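Local coordinates for BpsB (PgaB), Poly-beta-1,6-N-acetyl-D-glucosamine N-deacetylase (Bordetella bronchiseptica RB50, PDB 5BU6), which removes acetyl groups from the N-acetylglucosamine units of the exopolysaccharide poly-beta-1,6-N-acetyl-D-glucosamine and is required for biofilm formation, at residues Phe47-Ile50 with Arg51-Phe55; Phe133-Thr136 with Trp137-Arg141; Tyr192-Arg195 with Val196-Asp199. The protein carries 5 engineered substitutions. All coordinates share one frame; numbering follows the deposited sequence.

Contact 1 of 3, residues Phe47-Ile50 with Arg51-Phe55; sequences FEWI and RVKGF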
loop_
_atom_site.group_PDB
_atom_site.type_symbol
_atom_site.label_atom_id
_atom_site.label_comp_id
_atom_site.label_asym_id
_atom_site.label_seq_id
_atom_site.Cartn_x
_atom_site.Cartn_y
_atom_site.Cartn_z
ATOM N N PHE A 47 -3.660 -6.380 17.684
ATOM C CA PHE A 47 -3.607 -7.799 17.344
ATOM C C PHE A 47 -4.460 -8.615 18.302
ATOM O O PHE A 47 -5.032 -9.631 17.920
ATOM C CB PHE A 47 -2.170 -8.308 17.345
ATOM C CG PHE A 47 -1.442 -8.055 16.052
ATOM C CD1 PHE A 47 -1.792 -6.990 15.242
ATOM C CD2 PHE A 47 -0.421 -8.888 15.642
ATOM C CE1 PHE A 47 -1.124 -6.751 14.045
ATOM C CE2 PHE A 47 0.249 -8.659 14.453
ATOM C CZ PHE A 47 -0.100 -7.591 13.653
ATOM N N GLU A 48 -4.547 -8.159 19.544
ATOM C CA GLU A 48 -5.410 -8.802 20.535
ATOM C C GLU A 48 -6.895 -8.544 20.274
ATOM O O GLU A 48 -7.727 -9.426 20.494
ATOM C CB GLU A 48 -5.042 -8.338 21.950
ATOM C CG GLU A 48 -3.718 -8.879 22.471
ATOM C CD GLU A 48 -3.754 -10.368 22.792
ATOM O OE1 GLU A 48 -2.686 -10.925 23.127
ATOM O OE2 GLU A 48 -4.842 -10.981 22.720
ATOM N N TRP A 49 -7.235 -7.342 19.818
ATOM C CA TRP A 49 -8.621 -7.032 19.434
ATOM C C TRP A 49 -9.061 -7.938 18.286
ATOM O O TRP A 49 -10.146 -8.523 18.321
ATOM C CB TRP A 49 -8.758 -5.561 19.018
ATOM C CG TRP A 49 -10.099 -5.162 18.405
ATOM C CD1 TRP A 49 -11.288 -5.007 19.063
ATOM C CD2 TRP A 49 -10.362 -4.830 17.028
ATOM N NE1 TRP A 49 -12.274 -4.616 18.182
ATOM C CE2 TRP A 49 -11.732 -4.500 16.929
ATOM C CE3 TRP A 49 -9.575 -4.786 15.871
ATOM C CZ2 TRP A 49 -12.330 -4.133 15.724
ATOM C CZ3 TRP A 49 -10.172 -4.421 14.672
ATOM C CH2 TRP A 49 -11.538 -4.102 14.612
ATOM N N ILE A 50 -8.196 -8.050 17.286
ATOM C CA ILE A 50 -8.469 -8.881 16.114
ATOM C C ILE A 50 -8.817 -10.292 16.573
ATOM O O ILE A 50 -9.852 -10.830 16.206
ATOM C CB ILE A 50 -7.272 -8.906 15.155
ATOM C CG1 ILE A 50 -7.106 -7.533 14.493
ATOM C CG2 ILE A 50 -7.435 -10.001 14.096
ATOM C CD1 ILE A 50 -5.899 -7.409 13.634
ATOM N N ARG A 51 -7.955 -10.854 17.412
ATOM C CA ARG A 51 -8.138 -12.191 17.948
ATOM C C ARG A 51 -9.441 -12.348 18.720
ATOM O O ARG A 51 -10.244 -13.224 18.406
ATOM C CB ARG A 51 -6.958 -12.552 18.847
ATOM C CG ARG A 51 -6.961 -13.985 19.315
ATOM C CD ARG A 51 -5.892 -14.222 20.370
ATOM N NE ARG A 51 -4.653 -14.736 19.798
ATOM C CZ ARG A 51 -3.547 -14.954 20.501
ATOM N NH1 ARG A 51 -2.459 -15.429 19.905
ATOM N NH2 ARG A 51 -3.526 -14.694 21.802
ATOM N N VAL A 52 -9.655 -11.499 19.729
ATOM C CA VAL A 52 -10.793 -11.662 20.620
ATOM C C VAL A 52 -12.137 -11.436 19.917
ATOM O O VAL A 52 -13.130 -12.046 20.296
ATOM C CB VAL A 52 -10.685 -10.714 21.863
ATOM C CG1 VAL A 52 -10.964 -9.272 21.493
ATOM C CG2 VAL A 52 -11.626 -11.159 22.945
ATOM N N LYS A 53 -12.168 -10.587 18.885
ATOM C CA LYS A 53 -13.413 -10.320 18.150
ATOM C C LYS A 53 -13.700 -11.420 17.127
ATOM O O LYS A 53 -14.704 -11.387 16.427
ATOM C CB LYS A 53 -13.354 -8.966 17.435
ATOM C CG LYS A 53 -13.308 -7.755 18.366
ATOM C CD LYS A 53 -14.618 -7.526 19.057
ATOM C CE LYS A 53 -14.532 -6.330 19.998
ATOM N NZ LYS A 53 -15.761 -6.205 20.797
ATOM N N GLY A 54 -12.800 -12.384 17.032
ATOM C CA GLY A 54 -13.010 -13.511 16.152
ATOM C C GLY A 54 -12.627 -13.295 14.699
ATOM O O GLY A 54 -13.049 -14.082 13.845
ATOM N N PHE A 55 -11.837 -12.260 14.394
ATOM C CA PHE A 55 -11.429 -12.057 13.012
ATOM C C PHE A 55 -10.410 -13.111 12.662
ATOM O O PHE A 55 -9.696 -13.596 13.535
ATOM C CB PHE A 55 -10.851 -10.653 12.773
ATOM C CG PHE A 55 -11.882 -9.561 12.817
ATOM C CD1 PHE A 55 -12.777 -9.392 11.768
ATOM C CD2 PHE A 55 -11.953 -8.695 13.897
ATOM C CE1 PHE A 55 -13.734 -8.386 11.804
ATOM C CE2 PHE A 55 -12.903 -7.687 13.939
ATOM C CZ PHE A 55 -13.792 -7.530 12.888
#
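The indole of W49 takes K53 on one face: K53 CG stands 3.7 Å from the centroid of the five-membered ring, 29° off its normal, a CH-pi contact. Farther along the chain K53 CE also approaches the indole, lying 3.4 Å from W49 NE1, so the aliphatic length of the lysine is what packs against the aromatic surface. W49 holds CG anti to its own backbone N (chi1 172°), which carries the indole forward to the end of the helix. There its benzo portion meets F55, with W49 CH2 3.9 Å from F55 CE2 and the two ring planes oblique, 49° apart. F55 CB in turn rests on the methyl I50 CG2 at 3.7 Å. On another side of the last turns, E48 and R51 run side by side with opposite charges, but E48 OE2 stands 4.0 Å from R51 NH2, away from the plane of the guanidinium, too far and wrongly placed for a salt bridge; the two charges attract only at a distance.

The backbone sets these positions. K53 N bonds to W49 O in the last helical turn, G54 takes positive phi, a conformation easy for a residue without a side chain, and G54 N returns to R51 O. F55 N then reaches I50 O at 3.0 Å, completing a Schellman motif. Behind the turn, I50 touches L80 and F55 touches I78, both on strand 77-83. The chemistry is that of a helix C-terminus: carbonyls lacking a regular helical donor are met by the turn, while the apolar I50-F55 contact closes over the reversal of the chain.

Contact 2 of 3, residues Phe133-Thr136 with Trp137-Arg141; sequences FFMT and WAQLR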
loop_
_atom_site.group_PDB
_atom_site.type_symbol
_atom_site.label_atom_id
_atom_site.label_comp_id
_atom_site.label_asym_id
_atom_site.label_seq_id
_atom_site.Cartn_x
_atom_site.Cartn_y
_atom_site.Cartn_z
ATOM N N PHE A 133 16.001 5.077 7.704
ATOM C CA PHE A 133 14.650 5.011 8.269
ATOM C C PHE A 133 13.829 3.885 7.650
ATOM O O PHE A 133 12.789 3.496 8.186
ATOM C CB PHE A 133 13.902 6.339 8.087
ATOM C CG PHE A 133 14.196 7.355 9.156
ATOM C CD1 PHE A 133 15.368 7.287 9.885
ATOM C CD2 PHE A 133 13.285 8.351 9.457
ATOM C CE1 PHE A 133 15.649 8.213 10.893
ATOM C CE2 PHE A 133 13.552 9.286 10.470
ATOM C CZ PHE A 133 14.730 9.210 11.187
ATOM N N PHE A 134 14.283 3.375 6.513
ATOM C CA PHE A 134 13.539 2.334 5.797
ATOM C C PHE A 134 14.176 0.945 5.911
ATOM O O PHE A 134 15.390 0.817 6.002
ATOM C CB PHE A 134 13.408 2.740 4.326
ATOM C CG PHE A 134 12.650 4.016 4.139
ATOM C CD1 PHE A 134 11.270 4.015 4.157
ATOM C CD2 PHE A 134 13.310 5.221 4.017
ATOM C CE1 PHE A 134 10.558 5.192 4.022
ATOM C CE2 PHE A 134 12.606 6.399 3.872
ATOM C CZ PHE A 134 11.229 6.385 3.884
ATOM N N MET A 135 13.329 -0.084 5.881
ATOM C CA MET A 135 13.751 -1.471 5.766
ATOM C C MET A 135 14.698 -1.683 4.606
ATOM O O MET A 135 14.545 -1.075 3.536
ATOM C CB MET A 135 12.551 -2.395 5.557
ATOM C CG MET A 135 11.805 -2.767 6.769
ATOM S SD MET A 135 10.518 -3.956 6.287
ATOM C CE MET A 135 9.489 -2.935 5.251
ATOM N N THR A 136 15.662 -2.572 4.800
ATOM C CA THR A 136 16.556 -2.914 3.703
ATOM C C THR A 136 15.929 -3.963 2.801
ATOM O O THR A 136 14.928 -4.593 3.149
ATOM C CB THR A 136 17.903 -3.409 4.217
ATOM O OG1 THR A 136 17.740 -4.664 4.882
ATOM C CG2 THR A 136 18.506 -2.375 5.180
ATOM N N TRP A 137 16.499 -4.119 1.614
ATOM C CA TRP A 137 16.027 -5.139 0.694
ATOM C C TRP A 137 16.173 -6.519 1.312
ATOM O O TRP A 137 15.319 -7.381 1.115
ATOM C CB TRP A 137 16.780 -5.074 -0.625
ATOM C CG TRP A 137 16.303 -4.024 -1.612
ATOM C CD1 TRP A 137 17.051 -3.014 -2.152
ATOM C CD2 TRP A 137 14.992 -3.895 -2.176
ATOM N NE1 TRP A 137 16.285 -2.272 -3.021
ATOM C CE2 TRP A 137 15.026 -2.803 -3.069
ATOM C CE3 TRP A 137 13.797 -4.620 -2.038
ATOM C CZ2 TRP A 137 13.910 -2.403 -3.810
ATOM C CZ3 TRP A 137 12.689 -4.217 -2.770
ATOM C CH2 TRP A 137 12.755 -3.121 -3.641
ATOM N N ALA A 138 17.269 -6.732 2.032
ATOM C CA ALA A 138 17.526 -8.023 2.678
ATOM C C ALA A 138 16.438 -8.335 3.690
ATOM O O ALA A 138 15.950 -9.473 3.779
ATOM C CB ALA A 138 18.870 -8.021 3.350
ATOM N N GLN A 139 16.048 -7.319 4.452
ATOM C CA GLN A 139 14.950 -7.469 5.406
ATOM C C GLN A 139 13.615 -7.795 4.702
ATOM O O GLN A 139 12.881 -8.682 5.135
ATOM C CB GLN A 139 14.816 -6.199 6.267
ATOM C CG GLN A 139 15.914 -6.100 7.333
ATOM C CD GLN A 139 16.043 -4.713 7.933
ATOM O OE1 GLN A 139 15.424 -3.758 7.476
ATOM N NE2 GLN A 139 16.875 -4.597 8.951
ATOM N N LEU A 140 13.306 -7.099 3.615
ATOM C CA LEU A 140 12.092 -7.414 2.860
ATOM C C LEU A 140 12.091 -8.828 2.302
ATOM O O LEU A 140 11.057 -9.516 2.324
ATOM C CB LEU A 140 11.894 -6.430 1.699
ATOM C CG LEU A 140 11.393 -5.052 2.130
ATOM C CD1 LEU A 140 11.674 -4.052 1.034
ATOM C CD2 LEU A 140 9.895 -5.088 2.436
ATOM N N ARG A 141 13.237 -9.260 1.783
ATOM C CA ARG A 141 13.346 -10.598 1.235
ATOM C C ARG A 141 13.118 -11.632 2.333
ATOM O O ARG A 141 12.477 -12.657 2.103
ATOM C CB ARG A 141 14.710 -10.803 0.575
ATOM C CG ARG A 141 14.937 -12.207 0.040
ATOM C CD ARG A 141 16.185 -12.232 -0.831
ATOM N NE ARG A 141 16.765 -13.572 -0.982
ATOM C CZ ARG A 141 16.335 -14.489 -1.847
ATOM N NH1 ARG A 141 16.937 -15.673 -1.918
ATOM N NH2 ARG A 141 15.302 -14.227 -2.637
#
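Q139 reaches back from the first turn of helix 137-145 to T136, the N-cap residue just before the helix, and can be followed atom by atom. Its CB lies 3.5 Å from T136 O. Because CG is placed beside the backbone N, the chain turns back toward the helix start, and Q139 CG passes 3.4 Å from T136 OG1. Beyond CG the chain is extended: Q139 CD lies 3.5 Å from T136 OG1, and the amide oxygen goes on to the backbone. Q139 OE1 accepts from T136 N at 2.9 Å; the bond is straight at hydrogen (163°), although the donor stands 45° out of the carbonyl plane and so does not use a lone-pair direction. The same oxygen comes within 3.3 Å of M135 CA.

In exchange, T136 OG1, turned to lie between backbone N and carbonyl carbon (chi1 67°), accepts from Q139 N at 3.2 Å. These reciprocal bonds make a capping box. Threonine suits the N-cap because its short hydroxyl reaches a first-turn N-H, and glutamine because its longer arm spans back to the cap's own N-H. T136 O meanwhile receives L140 N, starting the regular helical pattern. On the inner side M135 CE packs against L140 CD2 at 3.6 Å, a hydrophobic staple between the residue before the cap and the first turn.

The W137 side chain, whose NE1 donates to D114 OD1, lies about 5 Å from a bound nickel ion. It stacks on H210 of helix 189-211, while M135 and L140 face V106 of strand 104-108, and M135 and Q139 touch Y90 of helix 88-100; the capped helix thus starts between the central sheet and these flanking helices.

Contact 3 of 3, residues Tyr192-Arg195 with Val196-Asp199; sequences YRAR and VRQD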
loop_
_atom_site.group_PDB
_atom_site.type_symbol
_atom_site.label_atom_id
_atom_site.label_comp_id
_atom_site.label_asym_id
_atom_site.label_seq_id
_atom_site.Cartn_x
_atom_site.Cartn_y
_atom_site.Cartn_z
ATOM N N TYR A 192 1.199 11.188 -19.661
ATOM C CA TYR A 192 0.717 10.803 -18.340
ATOM C C TYR A 192 0.696 9.287 -18.157
ATOM O O TYR A 192 1.224 8.763 -17.174
ATOM C CB TYR A 192 -0.678 11.387 -18.124
ATOM C CG TYR A 192 -1.426 10.844 -16.945
ATOM C CD1 TYR A 192 -0.886 10.884 -15.662
ATOM C CD2 TYR A 192 -2.702 10.329 -17.105
ATOM C CE1 TYR A 192 -1.600 10.386 -14.572
ATOM C CE2 TYR A 192 -3.417 9.848 -16.041
ATOM C CZ TYR A 192 -2.869 9.873 -14.776
ATOM O OH TYR A 192 -3.614 9.392 -13.730
ATOM N N ARG A 193 0.102 8.585 -19.117
ATOM C CA ARG A 193 0.045 7.124 -19.069
ATOM C C ARG A 193 1.440 6.531 -19.009
ATOM O O ARG A 193 1.702 5.628 -18.209
ATOM C CB ARG A 193 -0.704 6.576 -20.294
ATOM C CG ARG A 193 -2.210 6.628 -20.171
ATOM C CD ARG A 193 -2.909 6.186 -21.472
ATOM N NE ARG A 193 -4.323 5.945 -21.223
ATOM C CZ ARG A 193 -4.836 4.756 -20.919
ATOM N NH1 ARG A 193 -4.047 3.691 -20.850
ATOM N NH2 ARG A 193 -6.138 4.632 -20.695
ATOM N N ALA A 194 2.327 7.046 -19.856
ATOM C CA ALA A 194 3.718 6.582 -19.912
ATOM C C ALA A 194 4.432 6.738 -18.563
ATOM O O ALA A 194 5.125 5.821 -18.105
ATOM C CB ALA A 194 4.474 7.321 -20.993
ATOM N N ARG A 195 4.266 7.894 -17.925
ATOM C CA ARG A 195 4.903 8.122 -16.631
ATOM C C ARG A 195 4.405 7.114 -15.599
ATOM O O ARG A 195 5.211 6.468 -14.918
ATOM C CB ARG A 195 4.662 9.562 -16.154
ATOM C CG ARG A 195 5.252 9.899 -14.780
ATOM C CD ARG A 195 5.166 11.411 -14.477
ATOM N NE ARG A 195 3.788 11.916 -14.493
ATOM C CZ ARG A 195 2.932 11.780 -13.483
ATOM N NH1 ARG A 195 3.309 11.169 -12.370
ATOM N NH2 ARG A 195 1.701 12.262 -13.578
ATOM N N VAL A 196 3.089 6.955 -15.477
ATOM C CA VAL A 196 2.559 6.011 -14.499
ATOM C C VAL A 196 2.952 4.568 -14.837
ATOM O O VAL A 196 3.313 3.800 -13.945
ATOM C CB VAL A 196 1.031 6.099 -14.384
ATOM C CG1 VAL A 196 0.515 5.035 -13.453
ATOM C CG2 VAL A 196 0.611 7.494 -13.908
ATOM N N ARG A 197 2.895 4.197 -16.118
ATOM C CA ARG A 197 3.314 2.845 -16.513
ATOM C C ARG A 197 4.758 2.518 -16.151
ATOM O O ARG A 197 5.032 1.485 -15.552
ATOM C CB ARG A 197 3.137 2.629 -18.015
ATOM C CG ARG A 197 3.097 1.152 -18.382
ATOM C CD ARG A 197 3.008 0.960 -19.886
ATOM N NE ARG A 197 1.736 1.412 -20.440
ATOM C CZ ARG A 197 1.567 2.554 -21.101
ATOM N NH1 ARG A 197 2.592 3.370 -21.286
ATOM N NH2 ARG A 197 0.371 2.879 -21.581
ATOM N N GLN A 198 5.675 3.403 -16.529
ATOM C CA GLN A 198 7.088 3.214 -16.227
ATOM C C GLN A 198 7.320 3.129 -14.727
ATOM O O GLN A 198 8.113 2.310 -14.271
ATOM C CB GLN A 198 7.920 4.351 -16.830
ATOM C CG GLN A 198 9.420 4.215 -16.621
ATOM C CD GLN A 198 10.067 3.215 -17.568
ATOM O OE1 GLN A 198 9.889 2.003 -17.432
ATOM N NE2 GLN A 198 10.833 3.724 -18.528
ATOM N N ASP A 199 6.611 3.957 -13.963
ATOM C CA ASP A 199 6.693 3.896 -12.506
ATOM C C ASP A 199 6.327 2.513 -11.971
ATOM O O ASP A 199 7.081 1.925 -11.205
ATOM C CB ASP A 199 5.781 4.941 -11.872
ATOM C CG ASP A 199 5.994 5.058 -10.377
ATOM O OD1 ASP A 199 5.457 4.203 -9.635
ATOM O OD2 ASP A 199 6.703 5.997 -9.948
#
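Y192 and V196 lie side by side one turn apart, the methyl V196 CG2 resting 3.7 Å from Y192 CE1. The backbone beneath is fully regular: V196 N, R197 N, Q198 N and D199 N donate to the carbonyls of Y192, R193, A194 and R195, the R197 N to R193 O bond being 2.8 Å long.

Y192, the three arginines and D199 find polar partners beyond these two turns. Y192 OH is hydrogen-bonded to A174 O and to N226 ND2, which lets a phenol sit buried. R193 and R197 share a side of the helix, R193 NH1 being 4.6 Å from R197 NH2, yet acids stand close by: R193 NH2 forms a salt bridge with D228 OD1 and a hydrogen bond with Q231 OE1, and R197 NE forms a salt bridge with E235 OE1. The R197 chain bends at chi3 (-68°), so that its guanidinium comes back with one face near R193 O. R195 points another way, its NE in a salt bridge with E187 OE2 and its NH1 bonded to A173 O. Both carboxylate oxygens of D199 are used, OD1 by H156 N and OD2 by N157 N; a short acid suits this buried place because it can bind two successive peptide N-H groups.

D199 thereby ties helix 189-211 to the loop from H154 to H159, which fits the H-(S/T)-x-x-x-H metal-binding motif of family 4 carbohydrate esterases; H154 and H159 bind nickel together with D84.

From the N terminus the three contacts follow in series, none enclosing or crossing another, and each joins two adjoining segments of a single stretch instead of closing a long loop. Contact 1 ends helix 43-52 and turns the chain into strand 56-57 of the parallel sheet. Contact 2 begins helix 137-145, which leads to strand 149-153 and then to the nickel ligands H154 and H159. Contact 3 lies within the long helix 189-211, beside helix 227-235. The centres of contacts 1 and 3 are about 40 Å apart, on opposite sides of the chain's centre. Helix 189-211 links the later two, since residues near its C-terminal end cover W137 of contact 2.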